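Local coordinates for uncharacterized protein (Chaetomium thermophilum, PDB 3LPZ) that probably acts as Get4, an alpha-solenoid adaptor that binds Get5 and takes part in the targeting of tail-anchored membrane proteins, at residues A[54-59]-A[97-102]; A[80-85]-A[115-120]. All coordinates share one frame; numbering follows the deposited sequence.

Overall arrangement
Contacts 1 and 2 each join a helix to the next but one along the chain. Contact 1 joins helix 51-67 to helix 94-104, and contact 2 joins helix 71-88 to helix 112-128, so their segments alternate along the chain and no helix is shared. Their centres lie about 11 Å apart, and they meet where L58 packs on T84, V55 on F85 and L100 on V82. Contact 1 is only partly buried, a lysine chain laid over small apolar groups with its amine, in one conformer, near an aspartate. Contact 2 is buried, with valine against phenylalanine and helix backbone, and its charged groups pair beside the interface.

Contact 1 (A[54-59]-A[97-102]); sequences AVDILA and RGKLLG
The helical segments 54-59 and 97-102 run nearly parallel, 19° apart in direction, their axes 11.0 Å from each other at closest approach. A59 and K99 face each other across this gap, their CA atoms 6.3 Å apart, and one long side chain does most of the bridging. K99 reaches from 97-102 with its aliphatic part extended and bends at the last torsion (chi4 71°), which turns the amine out of the line of the chain. Its CD lies 3.5 Å from CG1 of V55, the two side chains crossing at about a right angle, while CB of A59 approaches the same CD at 3.9 Å. The lysine thus uses its methylenes as an apolar surface over two small residues. Farther out, in the D56 conformer described, K99 CE passes 3.6 Å from D56 OD1, but NZ remains 4.3 Å from that oxygen, beyond a salt bridge; the opposite charges probably give a mild attraction. V55 and L58 also pack on helix 71-88, as L100 does from the other segment. Near-parallel packing of a helix against the next but one, with the intervening helix touching both, is characteristic of an alpha-solenoid, the fold of Get4.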
# COMPACT_ATOMS: atom_id res chain seq x y z
N ALA A 54 22.22 -22.54 -2.52
CA ALA A 54 22.17 -21.45 -3.48
C ALA A 54 21.64 -20.18 -2.80
O ALA A 54 22.18 -19.10 -3.00
CB ALA A 54 21.29 -21.81 -4.67
N VAL A 55 20.57 -20.33 -2.01
CA VAL A 55 19.94 -19.23 -1.31
C VAL A 55 20.89 -18.58 -0.30
O VAL A 55 20.98 -17.34 -0.24
CB VAL A 55 18.60 -19.67 -0.61
CG1 VAL A 55 18.18 -18.66 0.50
CG2 VAL A 55 17.49 -19.82 -1.63
N ASP A 56 21.58 -19.38 0.51
CA ASP A 56 22.47 -18.82 1.54
C ASP A 56 23.59 -18.05 0.86
O ASP A 56 23.93 -16.94 1.27
CB ASP A 56 23.06 -19.91 2.45
CG ASP A 56 22.07 -20.45 3.48
OD1 ASP A 56 21.01 -19.84 3.72
OD2 ASP A 56 22.35 -21.52 4.04
N ILE A 57 24.16 -18.63 -0.20
CA ILE A 57 25.22 -17.97 -0.97
C ILE A 57 24.75 -16.63 -1.57
O ILE A 57 25.40 -15.60 -1.36
CB ILE A 57 25.78 -18.89 -2.08
CG1 ILE A 57 26.52 -20.07 -1.42
CG2 ILE A 57 26.72 -18.10 -3.03
CD1 ILE A 57 26.75 -21.24 -2.35
N LEU A 58 23.65 -16.65 -2.31
CA LEU A 58 23.13 -15.42 -2.93
C LEU A 58 22.76 -14.35 -1.90
O LEU A 58 23.09 -13.16 -2.08
CB LEU A 58 21.92 -15.74 -3.84
CG LEU A 58 22.33 -16.55 -5.08
CD1 LEU A 58 21.10 -17.08 -5.83
CD2 LEU A 58 23.20 -15.72 -6.01
N ALA A 59 22.05 -14.75 -0.84
CA ALA A 59 21.64 -13.76 0.18
C ALA A 59 22.85 -13.14 0.89
O ALA A 59 22.89 -11.94 1.08
CB ALA A 59 20.63 -14.39 1.22
N ARG A 97 11.41 -14.47 3.86
CA ARG A 97 11.04 -13.06 3.95
C ARG A 97 12.21 -12.31 4.64
O ARG A 97 12.54 -11.21 4.23
CB ARG A 97 9.74 -12.84 4.75
CG ARG A 97 9.25 -11.37 4.78
CD ARG A 97 8.17 -11.11 5.88
NE ARG A 97 6.94 -11.87 5.57
CZ ARG A 97 6.52 -12.96 6.22
NH1 ARG A 97 7.19 -13.45 7.29
NH2 ARG A 97 5.41 -13.56 5.80
N GLY A 98 12.79 -12.88 5.70
CA GLY A 98 13.87 -12.20 6.41
C GLY A 98 15.09 -11.93 5.51
O GLY A 98 15.72 -10.87 5.58
N LYS A 99 15.43 -12.90 4.67
CA LYS A 99 16.55 -12.70 3.73
C LYS A 99 16.25 -11.58 2.74
O LYS A 99 17.14 -10.79 2.40
CB LYS A 99 16.88 -14.00 3.00
CG LYS A 99 17.52 -15.03 3.90
CD LYS A 99 17.86 -16.33 3.13
CE LYS A 99 18.36 -17.45 4.08
NZ LYS A 99 17.27 -18.00 4.94
N LEU A 100 15.01 -11.54 2.25
CA LEU A 100 14.63 -10.51 1.25
C LEU A 100 14.62 -9.11 1.89
O LEU A 100 15.10 -8.14 1.27
CB LEU A 100 13.29 -10.84 0.57
CG LEU A 100 13.35 -12.12 -0.29
CD1 LEU A 100 11.95 -12.52 -0.77
CD2 LEU A 100 14.26 -11.94 -1.52
N LEU A 101 14.13 -9.02 3.13
CA LEU A 101 14.16 -7.73 3.87
C LEU A 101 15.59 -7.31 4.18
O LEU A 101 15.90 -6.12 4.16
CB LEU A 101 13.32 -7.79 5.17
CG LEU A 101 11.82 -7.96 4.94
CD1 LEU A 101 11.15 -8.25 6.27
CD2 LEU A 101 11.20 -6.68 4.29
N GLY A 102 16.46 -8.27 4.47
CA GLY A 102 17.86 -7.96 4.70
C GLY A 102 18.49 -7.32 3.45
O GLY A 102 19.29 -6.37 3.57

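Contact 2 (A[80-85]-A[115-120]); sequences LLVDTF and KRFVKE
V82 places its two methyls on different targets: with chi1 at 177°, CG1 stands anti to the backbone N and faces E120, while CG2 points to F117. On the other helix the ring of F117 is carried by a chi1 of 176°, which swings it toward 80-85 although its CB does not point there. CG2 of V82 meets F117 CE1 at 3.8 Å, approaching the ring obliquely. CG1 rests against the backbone of E120, 3.6 Å from its O, and also lies 4.1 Å from E120 CB. An alanine at V82 would take away both methyls and is likely to open a gap between the F117 ring and the turn at E120. Beyond this apolar patch, E120 bends back at its second torsion, and in the R116 conformer described NH1 forms a salt bridge of 2.6 Å with E120 OE2, lying 30° out of the carboxylate plane. E120 OE1 pairs with R86, which in the D83 conformer described also pairs with D83, so that one arginine then meets an acid from each helix. Helix 94-104 packs against both partners, L100 touching V82 and F117, while helix 51-67 covers L81 and F85 and helix 136-148 receives V118.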
# COMPACT_ATOMS: atom_id res chain seq x y z
N LEU A 80 18.37 -12.35 -8.40
CA LEU A 80 18.63 -13.77 -8.65
C LEU A 80 18.13 -14.61 -7.46
O LEU A 80 17.65 -15.72 -7.63
CB LEU A 80 20.13 -14.00 -8.88
CG LEU A 80 20.59 -15.39 -9.35
CD1 LEU A 80 19.79 -15.84 -10.57
CD2 LEU A 80 22.12 -15.40 -9.63
N LEU A 81 18.25 -14.06 -6.26
CA LEU A 81 17.81 -14.73 -5.06
C LEU A 81 16.30 -14.99 -5.13
O LEU A 81 15.84 -16.08 -4.79
CB LEU A 81 18.15 -13.88 -3.82
CG LEU A 81 17.55 -14.35 -2.47
CD1 LEU A 81 18.07 -15.76 -2.11
CD2 LEU A 81 17.82 -13.32 -1.34
N VAL A 82 15.53 -13.98 -5.55
CA VAL A 82 14.09 -14.14 -5.71
C VAL A 82 13.83 -15.20 -6.77
O VAL A 82 12.97 -16.06 -6.58
CB VAL A 82 13.36 -12.84 -6.15
CG1 VAL A 82 11.85 -13.11 -6.37
CG2 VAL A 82 13.54 -11.74 -5.10
N ASP A 83 14.53 -15.16 -7.91
CA ASP A 83 14.28 -16.16 -8.95
C ASP A 83 14.63 -17.57 -8.45
O ASP A 83 14.03 -18.57 -8.87
CB ASP A 83 15.02 -15.77 -10.24
CG ASP A 83 14.24 -14.74 -11.05
OD1 ASP A 83 13.10 -15.03 -11.51
OD2 ASP A 83 14.76 -13.63 -11.24
N THR A 84 15.60 -17.64 -7.54
CA THR A 84 16.00 -18.90 -6.95
C THR A 84 14.88 -19.43 -6.06
O THR A 84 14.61 -20.62 -6.10
CB THR A 84 17.33 -18.75 -6.17
OG1 THR A 84 18.36 -18.37 -7.11
CG2 THR A 84 17.74 -20.08 -5.51
N PHE A 85 14.23 -18.55 -5.28
CA PHE A 85 13.08 -18.95 -4.44
C PHE A 85 11.96 -19.51 -5.33
O PHE A 85 11.34 -20.53 -5.02
CB PHE A 85 12.54 -17.77 -3.62
CG PHE A 85 13.34 -17.43 -2.36
CD1 PHE A 85 14.01 -18.41 -1.63
CD2 PHE A 85 13.37 -16.13 -1.87
CE1 PHE A 85 14.74 -18.08 -0.45
CE2 PHE A 85 14.09 -15.80 -0.69
CZ PHE A 85 14.76 -16.78 0.02
N LYS A 115 14.04 -1.02 -7.75
CA LYS A 115 12.70 -1.05 -8.35
C LYS A 115 12.35 -2.44 -8.88
O LYS A 115 11.26 -2.96 -8.63
CB LYS A 115 12.59 -0.05 -9.52
CG LYS A 115 12.80 1.42 -9.17
CD LYS A 115 12.78 2.29 -10.45
CE LYS A 115 12.59 3.78 -10.14
NZ LYS A 115 13.51 4.26 -9.06
N ARG A 116 13.27 -3.02 -9.64
CA ARG A 116 13.12 -4.39 -10.15
C ARG A 116 13.05 -5.38 -8.98
O ARG A 116 12.21 -6.26 -8.97
CB ARG A 116 14.27 -4.75 -11.10
CG ARG A 116 14.12 -6.11 -11.84
CD ARG A 116 15.38 -6.40 -12.66
NE ARG A 116 15.39 -7.70 -13.32
CZ ARG A 116 14.32 -8.48 -13.47
NH1 ARG A 116 13.15 -8.07 -13.01
NH2 ARG A 116 14.42 -9.65 -14.08
N PHE A 117 13.94 -5.23 -8.00
CA PHE A 117 13.96 -6.15 -6.86
C PHE A 117 12.59 -6.13 -6.15
O PHE A 117 12.03 -7.19 -5.85
CB PHE A 117 15.07 -5.81 -5.87
CG PHE A 117 15.06 -6.66 -4.64
CD1 PHE A 117 15.40 -8.02 -4.71
CD2 PHE A 117 14.67 -6.11 -3.41
CE1 PHE A 117 15.38 -8.83 -3.54
CE2 PHE A 117 14.64 -6.93 -2.25
CZ PHE A 117 15.01 -8.29 -2.33
N VAL A 118 12.05 -4.93 -5.91
CA VAL A 118 10.79 -4.80 -5.18
C VAL A 118 9.66 -5.45 -5.97
O VAL A 118 8.86 -6.21 -5.41
CB VAL A 118 10.44 -3.32 -4.80
CG1 VAL A 118 8.93 -3.15 -4.44
CG2 VAL A 118 11.36 -2.85 -3.62
N LYS A 119 9.61 -5.16 -7.27
CA LYS A 119 8.64 -5.80 -8.14
C LYS A 119 8.73 -7.33 -8.11
O LYS A 119 7.70 -8.01 -7.96
CB LYS A 119 8.83 -5.29 -9.57
CG LYS A 119 7.66 -5.50 -10.48
CD LYS A 119 7.75 -6.81 -11.27
CE LYS A 119 6.67 -6.84 -12.37
NZ LYS A 119 6.00 -8.19 -12.44
N GLU A 120 9.94 -7.87 -8.24
CA GLU A 120 10.11 -9.33 -8.27
C GLU A 120 9.70 -9.98 -6.95
O GLU A 120 9.00 -11.00 -6.95
CB GLU A 120 11.54 -9.73 -8.66
CG GLU A 120 11.94 -9.29 -10.10
CD GLU A 120 11.13 -9.99 -11.21
OE1 GLU A 120 10.56 -11.09 -11.01
OE2 GLU A 120 11.06 -9.43 -12.31